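PDB 2ITM: xylulose kinase, which catalyses the ATP-dependent phosphorylation of D-xylulose to D-xylulose 5-phosphate, working as a homodimer of the FGGY kinase family. Local coordinates for residues L132-Q136 with R137-E141; C192-S195 with R196-P200; C105-L108 with E109-P113; S34-H37 with P38-E42. All coordinates share one frame; numbering follows the deposited sequence.

Contact 1 (L132-Q136 with R137-E141); sequences LLWVQ and RHEPE
The C-terminal turn of helix 128-138 carries an i to i+4 aromatic pair, W134 with H138, just before P140 starts the short helix 140-143. The imidazole lies in an offset stack over the five-membered ring of W134, centroids 4.0 Å apart and planes within 10° of parallel. Its CD2 comes nearest to the pyrrole side, 3.5 Å from W134 NE1. Over the six-membered ring of the same indole sits the methylene of H138, with CB 3.7 Å from that ring's centroid in a CH-pi contact, so that ring and methylene of H138 together lie over both rings of the indole on one face. With CG of W134 anti to the backbone N (chi1 -174°), the indole is swung forward to meet the next turn. At its rim, near the ring plane, E139 OE1 approaches W134 CZ3 to 3.4 Å. The helix ends here: E139 N donates to V135 O at 2.6 Å, and E139 itself, leaving helical geometry, becomes the N-cap residue of the next helix. With a leucine in place of W134 the stack is gone, and the H138 ring would probably be left free to turn. Around the pair, R91 forms a salt bridge with E139, R100 makes a cation-pi contact with W134, and E104 on helix 102-111 pairs with R137, while V135 and Q136 rest on helix 140-143.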
loop_
_atom_site.group_PDB
_atom_site.type_symbol
_atom_site.label_atom_id
_atom_site.label_comp_id
_atom_site.label_asym_id
_atom_site.label_seq_id
_atom_site.Cartn_x
_atom_site.Cartn_y
_atom_site.Cartn_z
ATOM N N LEU A 132 35.000 -4.552 -16.504
ATOM C CA LEU A 132 36.414 -4.822 -16.643
ATOM C C LEU A 132 37.327 -4.027 -15.732
ATOM O O LEU A 132 38.336 -4.541 -15.275
ATOM C CB LEU A 132 36.853 -4.752 -18.091
ATOM C CG LEU A 132 36.701 -6.182 -18.623
ATOM C CD1 LEU A 132 35.564 -6.294 -19.568
ATOM C CD2 LEU A 132 37.967 -6.799 -19.125
ATOM N N LEU A 133 36.965 -2.778 -15.475
ATOM C CA LEU A 133 37.583 -2.014 -14.406
ATOM C C LEU A 133 37.459 -2.701 -13.056
ATOM O O LEU A 133 38.411 -2.757 -12.306
ATOM C CB LEU A 133 37.008 -0.606 -14.344
ATOM C CG LEU A 133 37.924 0.539 -14.766
ATOM C CD1 LEU A 133 37.997 0.629 -16.262
ATOM C CD2 LEU A 133 37.456 1.843 -14.185
ATOM N N TRP A 134 36.281 -3.229 -12.754
ATOM C CA TRP A 134 36.074 -3.967 -11.517
ATOM C C TRP A 134 37.001 -5.168 -11.394
ATOM O O TRP A 134 37.646 -5.354 -10.375
ATOM C CB TRP A 134 34.620 -4.412 -11.371
ATOM C CG TRP A 134 34.294 -5.054 -10.063
ATOM C CD1 TRP A 134 33.731 -4.457 -8.995
ATOM C CD2 TRP A 134 34.511 -6.414 -9.688
ATOM N NE1 TRP A 134 33.575 -5.352 -7.966
ATOM C CE2 TRP A 134 34.048 -6.567 -8.374
ATOM C CE3 TRP A 134 35.046 -7.525 -10.331
ATOM C CZ2 TRP A 134 34.104 -7.776 -7.700
ATOM C CZ3 TRP A 134 35.095 -8.718 -9.663
ATOM C CH2 TRP A 134 34.633 -8.835 -8.361
ATOM N N VAL A 135 37.088 -5.967 -12.443
ATOM C CA VAL A 135 38.020 -7.078 -12.455
ATOM C C VAL A 135 39.466 -6.622 -12.271
ATOM O O VAL A 135 40.194 -7.171 -11.462
ATOM C CB VAL A 135 37.875 -7.940 -13.719
ATOM C CG1 VAL A 135 39.046 -8.910 -13.851
ATOM C CG2 VAL A 135 36.554 -8.686 -13.707
ATOM N N GLN A 136 39.867 -5.596 -12.999
ATOM C CA GLN A 136 41.179 -5.023 -12.791
ATOM C C GLN A 136 41.433 -4.681 -11.330
ATOM O O GLN A 136 42.511 -4.920 -10.816
ATOM C CB GLN A 136 41.408 -3.800 -13.665
ATOM C CG GLN A 136 42.839 -3.313 -13.580
ATOM C CD GLN A 136 43.088 -2.057 -14.360
ATOM O OE1 GLN A 136 44.209 -1.797 -14.767
ATOM N NE2 GLN A 136 42.037 -1.258 -14.557
ATOM N N ARG A 137 40.416 -4.136 -10.673
ATOM C CA ARG A 137 40.556 -3.569 -9.346
ATOM C C ARG A 137 40.426 -4.632 -8.281
ATOM O O ARG A 137 41.038 -4.550 -7.234
ATOM C CB ARG A 137 39.511 -2.485 -9.124
ATOM C CG ARG A 137 39.844 -1.180 -9.796
ATOM C CD ARG A 137 38.665 -0.263 -10.025
ATOM N NE ARG A 137 38.146 0.274 -8.778
ATOM C CZ ARG A 137 38.716 1.254 -8.096
ATOM N NH1 ARG A 137 39.833 1.819 -8.532
ATOM N NH2 ARG A 137 38.166 1.667 -6.970
ATOM N N HIS A 138 39.626 -5.644 -8.561
ATOM C CA HIS A 138 39.322 -6.645 -7.564
ATOM C C HIS A 138 39.940 -8.011 -7.850
ATOM O O HIS A 138 40.064 -8.835 -6.956
ATOM C CB HIS A 138 37.816 -6.758 -7.386
ATOM C CG HIS A 138 37.191 -5.547 -6.784
ATOM N ND1 HIS A 138 36.850 -5.471 -5.456
ATOM C CD2 HIS A 138 36.851 -4.359 -7.326
ATOM C CE1 HIS A 138 36.327 -4.288 -5.207
ATOM N NE2 HIS A 138 36.313 -3.593 -6.326
ATOM N N GLU A 139 40.320 -8.243 -9.097
ATOM C CA GLU A 139 40.911 -9.509 -9.493
ATOM C C GLU A 139 42.104 -9.318 -10.440
ATOM O O GLU A 139 42.092 -9.784 -11.564
ATOM C CB GLU A 139 39.865 -10.413 -10.145
ATOM C CG GLU A 139 38.750 -10.853 -9.212
ATOM C CD GLU A 139 37.598 -11.523 -9.921
ATOM O OE1 GLU A 139 36.583 -11.801 -9.276
ATOM O OE2 GLU A 139 37.706 -11.781 -11.125
ATOM N N PRO A 140 43.126 -8.620 -9.971
ATOM C CA PRO A 140 44.220 -8.188 -10.842
ATOM C C PRO A 140 44.923 -9.370 -11.493
ATOM O O PRO A 140 45.448 -9.261 -12.590
ATOM C CB PRO A 140 45.157 -7.465 -9.878
ATOM C CG PRO A 140 44.827 -8.001 -8.565
ATOM C CD PRO A 140 43.375 -8.261 -8.568
ATOM N N GLU A 141 44.911 -10.496 -10.802
ATOM C CA GLU A 141 45.514 -11.710 -11.299
ATOM C C GLU A 141 44.810 -12.223 -12.541
ATOM O O GLU A 141 45.453 -12.672 -13.473
ATOM C CB GLU A 141 45.475 -12.770 -10.210
ATOM C CG GLU A 141 45.457 -12.202 -8.800
ATOM C CD GLU A 141 44.081 -11.727 -8.360
ATOM O OE1 GLU A 141 44.000 -11.010 -7.347
ATOM O OE2 GLU A 141 43.086 -12.073 -9.013
#

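Contact 2 (C192-S195 with R196-P200); sequences CDLS and RDQMP. With SO4 (sulfate ion), chain D.
The 3-10 turn 196-198 is bound to the residue before it by a reciprocal pairing of S195 with Q198. S195 O accepts the amide of Q198 at 2.8 Å, the donor standing well above the carbonyl plane. In return the Q198 side chain folds back, bent at chi2 (149°), and presents OE1 to S195 N at 2.9 Å, nearly along the C=O axis. Backbone and side chain of one residue thus grip the two polar backbone atoms of the other. The remaining half of the carboxamide is held too: a water accepts from Q198 NE2 and donates to D193 O, and NE2 also reaches I146 O, so the amide's rotation is well defined. L194 crosses the glutamine at about a right angle, its CD2 lying 3.7 Å from Q198 OE1. The S195 hydroxyl donates to D197 OD2 at 2.9 Å, using the anti lone pair of the carboxylate. R196 turns its guanidinium edge to a sulfate, probably from the crystallisation liquor: R196 NH2 donates to SO4 O2 at 2.8 Å and NE to the same oxygen at 3.1 Å. NH2 also forms a salt bridge with D183, so the guanidinium charge is probably balanced by both D183 and the sulfate. Upstream, a Schellman motif with D193 as C-prime residue ends helix 186-190, and the chain runs extended through L194 and S195 into the turn. Before strand 201-203, Q198 pairs its backbone with V149, M199 packs on W184 and L189, and C192 touches A129 and L133 of helix 128-138.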
loop_
_atom_site.group_PDB
_atom_site.type_symbol
_atom_site.label_atom_id
_atom_site.label_comp_id
_atom_site.label_asym_id
_atom_site.label_seq_id
_atom_site.Cartn_x
_atom_site.Cartn_y
_atom_site.Cartn_z
ATOM N N CYS A 192 40.318 1.824 -19.805
ATOM C CA CYS A 192 40.118 0.571 -19.121
ATOM C C CYS A 192 41.379 -0.280 -19.184
ATOM O O CYS A 192 41.379 -1.419 -18.758
ATOM C CB CYS A 192 38.938 -0.182 -19.734
ATOM S SG CYS A 192 37.368 0.699 -19.748
ATOM N N ASP A 193 42.447 0.292 -19.718
ATOM C CA ASP A 193 43.683 -0.443 -19.932
ATOM C C ASP A 193 43.477 -1.647 -20.834
ATOM O O ASP A 193 43.876 -2.759 -20.518
ATOM C CB ASP A 193 44.264 -0.891 -18.607
ATOM C CG ASP A 193 45.740 -0.650 -18.514
ATOM O OD1 ASP A 193 46.474 -1.091 -19.412
ATOM O OD2 ASP A 193 46.255 -0.011 -17.579
ATOM N N LEU A 194 42.836 -1.408 -21.959
ATOM C CA LEU A 194 42.643 -2.439 -22.941
ATOM C C LEU A 194 43.088 -1.879 -24.263
ATOM O O LEU A 194 43.348 -0.698 -24.380
ATOM C CB LEU A 194 41.184 -2.855 -22.984
ATOM C CG LEU A 194 40.692 -3.500 -21.695
ATOM C CD1 LEU A 194 39.210 -3.750 -21.705
ATOM C CD2 LEU A 194 41.448 -4.759 -21.394
ATOM N N SER A 195 43.194 -2.744 -25.253
ATOM C CA SER A 195 43.480 -2.310 -26.585
ATOM C C SER A 195 42.604 -3.059 -27.577
ATOM O O SER A 195 41.957 -4.031 -27.233
ATOM C CB SER A 195 44.937 -2.522 -26.928
ATOM O OG SER A 195 45.216 -3.890 -27.096
ATOM N N ARG A 196 42.611 -2.582 -28.814
ATOM C CA ARG A 196 41.844 -3.172 -29.901
ATOM C C ARG A 196 42.176 -4.641 -30.096
ATOM O O ARG A 196 41.348 -5.413 -30.544
ATOM C CB ARG A 196 42.097 -2.398 -31.196
ATOM C CG ARG A 196 41.995 -0.903 -31.051
ATOM C CD ARG A 196 42.265 -0.124 -32.318
ATOM N NE ARG A 196 41.307 -0.446 -33.361
ATOM C CZ ARG A 196 40.297 0.326 -33.707
ATOM N NH1 ARG A 196 40.101 1.484 -33.105
ATOM N NH2 ARG A 196 39.484 -0.056 -34.666
ATOM N N ASP A 197 43.401 -5.006 -29.746
ATOM C CA ASP A 197 43.873 -6.377 -29.830
ATOM C C ASP A 197 43.095 -7.296 -28.903
ATOM O O ASP A 197 43.070 -8.501 -29.096
ATOM C CB ASP A 197 45.361 -6.440 -29.471
ATOM C CG ASP A 197 46.183 -5.388 -30.192
ATOM O OD1 ASP A 197 46.593 -5.639 -31.339
ATOM O OD2 ASP A 197 46.473 -4.286 -29.692
ATOM N N GLN A 198 42.469 -6.716 -27.892
ATOM C CA GLN A 198 41.661 -7.493 -26.970
ATOM C C GLN A 198 40.178 -7.519 -27.331
ATOM O O GLN A 198 39.393 -8.133 -26.643
ATOM C CB GLN A 198 41.875 -7.032 -25.529
ATOM C CG GLN A 198 43.158 -7.512 -24.920
ATOM C CD GLN A 198 43.701 -6.557 -23.910
ATOM O OE1 GLN A 198 43.807 -5.371 -24.170
ATOM N NE2 GLN A 198 44.047 -7.066 -22.751
ATOM N N MET A 199 39.819 -6.856 -28.420
ATOM C CA MET A 199 38.464 -6.884 -28.955
ATOM C C MET A 199 38.331 -7.786 -30.184
ATOM O O MET A 199 39.276 -7.946 -30.937
ATOM C CB MET A 199 38.015 -5.484 -29.347
ATOM C CG MET A 199 38.160 -4.430 -28.286
ATOM S SD MET A 199 36.909 -4.523 -27.014
ATOM C CE MET A 199 37.878 -5.201 -25.710
ATOM N N PRO A 200 37.140 -8.335 -30.394
ATOM C CA PRO A 200 36.796 -8.973 -31.659
ATOM C C PRO A 200 36.789 -7.990 -32.818
ATOM O O PRO A 200 36.679 -6.800 -32.615
ATOM C CB PRO A 200 35.381 -9.492 -31.399
ATOM C CG PRO A 200 34.824 -8.554 -30.456
ATOM C CD PRO A 200 35.948 -8.163 -29.555
HETATM S S SO4 D . 41.142 -2.709 -36.766
HETATM O O1 SO4 D . 40.216 -2.779 -37.887
HETATM O O2 SO4 D . 40.399 -2.531 -35.522
HETATM O O3 SO4 D . 41.917 -3.941 -36.707
HETATM O O4 SO4 D . 42.037 -1.577 -36.980
HETATM O O HOH W 1 45.226 -5.031 -20.867
#

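Contact 3 (C105-L108 with E109-P113); sequences CTLL and EARVP
L107 O accepts the amide of R111 at 2.9 Å and L108 O that of V112 at the same length, both with N-H...O angles of 161°, continuing the i to i+4 bonding of helix 102-111, in which E109 N just before reaches C105 O over a longer 3.3 Å, to its last turn, where V112 leaves helical geometry. On one flank L107 and R111 run obliquely past each other, the leucine methyl CD1 3.8 Å from NH2 of the arginine and CD2 4.0 Å from its NE. The arginine chain, with chi1 at -96° and a bend at chi3, carries NE and NH2 past the leucine methyls. On another flank L108 CD2 meets V112 CG2 at 4.3 Å, a looser contact between branches one turn apart. V112 places CG1 anti to its N (chi1 -166°) and CG2 beside that N, leaving CG2 as the branch that meets the leucine. The polar ends find partners beyond the two segments: E109 forms a salt bridge with R116 of helix 115-119 and accepts from the backbone N of M123, and R111 NH1 makes a weak bond to A191 O. L108 and V112 pack further on helix 186-190, and C105 on P130. Chemically, then, the side chains meet within this turn by van der Waals contact alone: L108 and V112, both buried, join branch to branch, and the L107 methyls pack against the NE and NH2 end of R111, whereas the salt bridge of E109 ties helix 102-111 to helix 115-119.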
loop_
_atom_site.group_PDB
_atom_site.type_symbol
_atom_site.label_atom_id
_atom_site.label_comp_id
_atom_site.label_asym_id
_atom_site.label_seq_id
_atom_site.Cartn_x
_atom_site.Cartn_y
_atom_site.Cartn_z
ATOM N N CYS A 105 31.508 2.598 -12.607
ATOM C CA CYS A 105 30.761 3.350 -13.572
ATOM C C CYS A 105 31.071 4.842 -13.409
ATOM O O CYS A 105 31.280 5.530 -14.343
ATOM C CB CYS A 105 29.287 3.126 -13.389
ATOM S SG CYS A 105 28.587 1.744 -14.195
ATOM N N THR A 106 31.114 5.294 -12.167
ATOM C CA THR A 106 31.394 6.683 -11.841
ATOM C C THR A 106 32.814 7.016 -12.167
ATOM O O THR A 106 33.102 8.017 -12.729
ATOM C CB THR A 106 31.148 6.960 -10.371
ATOM O OG1 THR A 106 29.845 6.554 -9.999
ATOM C CG2 THR A 106 31.122 8.385 -10.121
ATOM N N LEU A 107 33.709 6.127 -11.796
ATOM C CA LEU A 107 35.111 6.334 -12.071
ATOM C C LEU A 107 35.378 6.530 -13.552
ATOM O O LEU A 107 36.091 7.380 -13.948
ATOM C CB LEU A 107 35.905 5.166 -11.576
ATOM C CG LEU A 107 37.106 5.460 -10.731
ATOM C CD1 LEU A 107 37.949 4.249 -10.683
ATOM C CD2 LEU A 107 37.846 6.650 -11.257
ATOM N N LEU A 108 34.775 5.691 -14.347
ATOM C CA LEU A 108 34.952 5.744 -15.761
ATOM C C LEU A 108 34.482 7.029 -16.367
ATOM O O LEU A 108 35.095 7.548 -17.206
ATOM C CB LEU A 108 34.292 4.558 -16.411
ATOM C CG LEU A 108 35.085 3.740 -17.392
ATOM C CD1 LEU A 108 34.237 3.164 -18.474
ATOM C CD2 LEU A 108 36.221 4.491 -17.952
ATOM N N GLU A 109 33.372 7.530 -15.910
ATOM C CA GLU A 109 32.822 8.766 -16.421
ATOM C C GLU A 109 33.633 9.966 -16.004
ATOM O O GLU A 109 33.669 10.952 -16.687
ATOM C CB GLU A 109 31.355 8.912 -16.083
ATOM C CG GLU A 109 30.466 8.228 -17.084
ATOM C CD GLU A 109 28.979 8.310 -16.805
ATOM O OE1 GLU A 109 28.215 7.935 -17.663
ATOM O OE2 GLU A 109 28.574 8.726 -15.724
ATOM N N ALA A 110 34.310 9.850 -14.879
ATOM C CA ALA A 110 35.178 10.887 -14.408
ATOM C C ALA A 110 36.440 10.860 -15.248
ATOM O O ALA A 110 36.933 11.870 -15.666
ATOM C CB ALA A 110 35.501 10.681 -12.997
ATOM N N ARG A 111 36.943 9.662 -15.483
ATOM C CA ARG A 111 38.137 9.466 -16.287
ATOM C C ARG A 111 37.921 9.927 -17.706
ATOM O O ARG A 111 38.749 10.558 -18.241
ATOM C CB ARG A 111 38.500 8.002 -16.349
ATOM C CG ARG A 111 39.500 7.525 -15.413
ATOM C CD ARG A 111 39.726 6.041 -15.559
ATOM N NE ARG A 111 40.039 5.389 -14.308
ATOM C CZ ARG A 111 40.688 4.267 -14.200
ATOM N NH1 ARG A 111 41.085 3.638 -15.273
ATOM N NH2 ARG A 111 40.948 3.769 -13.019
ATOM N N VAL A 112 36.813 9.598 -18.314
ATOM C CA VAL A 112 36.567 10.004 -19.679
ATOM C C VAL A 112 35.405 10.947 -19.799
ATOM O O VAL A 112 34.319 10.569 -20.080
ATOM C CB VAL A 112 36.404 8.821 -20.615
ATOM C CG1 VAL A 112 36.481 9.243 -21.991
ATOM C CG2 VAL A 112 37.434 7.831 -20.361
ATOM N N PRO A 113 35.704 12.210 -19.564
ATOM C CA PRO A 113 34.759 13.313 -19.582
ATOM C C PRO A 113 33.830 13.306 -20.773
ATOM O O PRO A 113 32.682 13.698 -20.688
ATOM C CB PRO A 113 35.692 14.499 -19.691
ATOM C CG PRO A 113 36.998 13.954 -19.755
ATOM C CD PRO A 113 36.920 12.604 -20.278
#

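Contact 4 (S34-H37 with P38-E42); sequences SRPH and PLWSE
H37 points the edge of its imidazole at one face of the W40 indole, with H37 CD2 3.5 Å above the ring plane and over its centre. It is an edge-to-face pair: the H37 ring and the six-membered ring of W40 have centroids 4.6 Å apart and planes at 74°. The methylene of H37 stands over the neighbouring ring of the same indole, CB 3.8 Å from the centroid of the five-membered ring in a CH-pi contact, so ring edge and methylene together span the bicycle. The two side chains lie side by side and point the same way, each with CG anti to its carbonyl carbon (chi1 -57° for H37, -69° for W40). P36 crosses W40 at about a right angle, P36 CD 3.8 Å from W40 CB, and its CG lies near E42 OE1. A water joins that carboxylate oxygen to S34 OG, while E42 OE2 forms salt bridges with R100 and R91. Were W40 an alanine, the H37 edge would probably be left without a face to rest on, and R100 with one fewer of the two indoles, W40 and W134, against which it lies. The backbone explains why the rings can meet: W40 N donates to H37 O at 2.9 Å, closing a type II turn through P38 and L39, and the amides of S34 and E42 each reach the other's carbonyl at 2.9 Å. The motif is a type II turn with a single antiparallel bridge, S34 with E42, at the base of the loop, here between strands 23-30 and 42-43 of the N-terminal FGGY domain, with the side chain of S41 about 10 Å from the bound D-xylulose.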
loop_
_atom_site.group_PDB
_atom_site.type_symbol
_atom_site.label_atom_id
_atom_site.label_comp_id
_atom_site.label_asym_id
_atom_site.label_seq_id
_atom_site.Cartn_x
_atom_site.Cartn_y
_atom_site.Cartn_z
ATOM N N SER A 34 23.721 -17.874 -11.801
ATOM C CA SER A 34 24.409 -18.083 -10.552
ATOM C C SER A 34 24.689 -16.747 -9.877
ATOM O O SER A 34 25.218 -15.834 -10.487
ATOM C CB SER A 34 25.688 -18.877 -10.776
ATOM O OG SER A 34 26.671 -18.528 -9.837
ATOM N N ARG A 35 24.298 -16.654 -8.617
ATOM C CA ARG A 35 24.380 -15.428 -7.852
ATOM C C ARG A 35 25.194 -15.633 -6.575
ATOM O O ARG A 35 24.626 -15.722 -5.508
ATOM C CB ARG A 35 22.981 -14.949 -7.460
ATOM C CG ARG A 35 21.979 -14.783 -8.571
ATOM C CD ARG A 35 21.012 -13.670 -8.297
ATOM N NE ARG A 35 19.630 -13.962 -8.646
ATOM C CZ ARG A 35 18.583 -13.269 -8.195
ATOM N NH1 ARG A 35 18.753 -12.248 -7.365
ATOM N NH2 ARG A 35 17.354 -13.596 -8.573
ATOM N N PRO A 36 26.496 -15.699 -6.714
ATOM C CA PRO A 36 27.354 -16.023 -5.577
ATOM C C PRO A 36 27.312 -14.959 -4.489
ATOM O O PRO A 36 27.593 -15.245 -3.338
ATOM C CB PRO A 36 28.740 -16.047 -6.195
ATOM C CG PRO A 36 28.527 -16.134 -7.609
ATOM C CD PRO A 36 27.282 -15.432 -7.921
ATOM N N HIS A 37 26.975 -13.738 -4.863
ATOM C CA HIS A 37 26.907 -12.645 -3.916
ATOM C C HIS A 37 25.785 -11.727 -4.327
ATOM O O HIS A 37 25.404 -11.691 -5.487
ATOM C CB HIS A 37 28.212 -11.873 -3.901
ATOM C CG HIS A 37 29.401 -12.713 -3.578
ATOM N ND1 HIS A 37 29.652 -13.186 -2.312
ATOM C CD2 HIS A 37 30.412 -13.162 -4.354
ATOM C CE1 HIS A 37 30.764 -13.894 -2.322
ATOM N NE2 HIS A 37 31.247 -13.890 -3.549
ATOM N N PRO A 38 25.262 -10.978 -3.370
ATOM C CA PRO A 38 24.325 -9.903 -3.678
ATOM C C PRO A 38 24.845 -9.006 -4.799
ATOM O O PRO A 38 25.967 -8.528 -4.750
ATOM C CB PRO A 38 24.224 -9.135 -2.355
ATOM C CG PRO A 38 25.123 -9.848 -1.392
ATOM C CD PRO A 38 26.054 -10.683 -2.172
ATOM N N LEU A 39 24.016 -8.818 -5.814
ATOM C CA LEU A 39 24.359 -7.993 -6.962
ATOM C C LEU A 39 25.183 -8.718 -8.016
ATOM O O LEU A 39 25.555 -8.138 -9.016
ATOM C CB LEU A 39 25.183 -6.779 -6.536
ATOM C CG LEU A 39 24.478 -5.699 -5.725
ATOM C CD1 LEU A 39 25.366 -4.509 -5.560
ATOM C CD2 LEU A 39 23.162 -5.288 -6.348
ATOM N N TRP A 40 25.480 -9.985 -7.784
ATOM C CA TRP A 40 26.246 -10.748 -8.747
ATOM C C TRP A 40 25.291 -11.575 -9.574
ATOM O O TRP A 40 24.365 -12.195 -9.056
ATOM C CB TRP A 40 27.325 -11.624 -8.145
ATOM C CG TRP A 40 28.462 -10.879 -7.563
ATOM C CD1 TRP A 40 28.419 -9.678 -6.945
ATOM C CD2 TRP A 40 29.820 -11.299 -7.524
ATOM N NE1 TRP A 40 29.673 -9.312 -6.527
ATOM C CE2 TRP A 40 30.551 -10.294 -6.874
ATOM C CE3 TRP A 40 30.502 -12.428 -7.979
ATOM C CZ2 TRP A 40 31.912 -10.390 -6.662
ATOM C CZ3 TRP A 40 31.844 -12.513 -7.775
ATOM C CH2 TRP A 40 32.539 -11.504 -7.118
ATOM N N SER A 41 25.533 -11.565 -10.874
ATOM C CA SER A 41 24.767 -12.343 -11.820
ATOM C C SER A 41 25.715 -12.905 -12.861
ATOM O O SER A 41 26.280 -12.164 -13.649
ATOM C CB SER A 41 23.691 -11.479 -12.473
ATOM O OG SER A 41 22.724 -12.267 -13.125
ATOM N N GLU A 42 25.900 -14.222 -12.826
ATOM C CA GLU A 42 26.940 -14.838 -13.615
ATOM C C GLU A 42 26.434 -16.114 -14.293
ATOM O O GLU A 42 25.522 -16.766 -13.821
ATOM C CB GLU A 42 28.139 -15.191 -12.732
ATOM C CG GLU A 42 28.920 -13.982 -12.239
ATOM C CD GLU A 42 30.079 -14.382 -11.363
ATOM O OE1 GLU A 42 30.055 -15.525 -10.858
ATOM O OE2 GLU A 42 30.972 -13.576 -11.205
HETATM O O HOH W 2 29.386 -18.084 -10.772
#

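Overall arrangement
From the N terminus, contact 4 comes first and closes the tight 34-42 turn in the connection between strands 23-30 and 42-43; contact 3 follows at the end of helix 102-111, contact 1 at the end of helix 128-138, and contact 2 in the loop between helix 186-190 and strand 201-203. All four are short and in series, so none encloses or crosses another. In space, contact 1 is the meeting point: W134 CH2 lies 3.6 Å from W40 CZ2 of contact 4, L133 packs on L107 and R111 of contact 3, and L133 CD1 approaches C192 SG of contact 2 to 3.5 Å. C192 also touches L108. Contacts 2 and 4 stay about 17 Å apart at their nearest atoms.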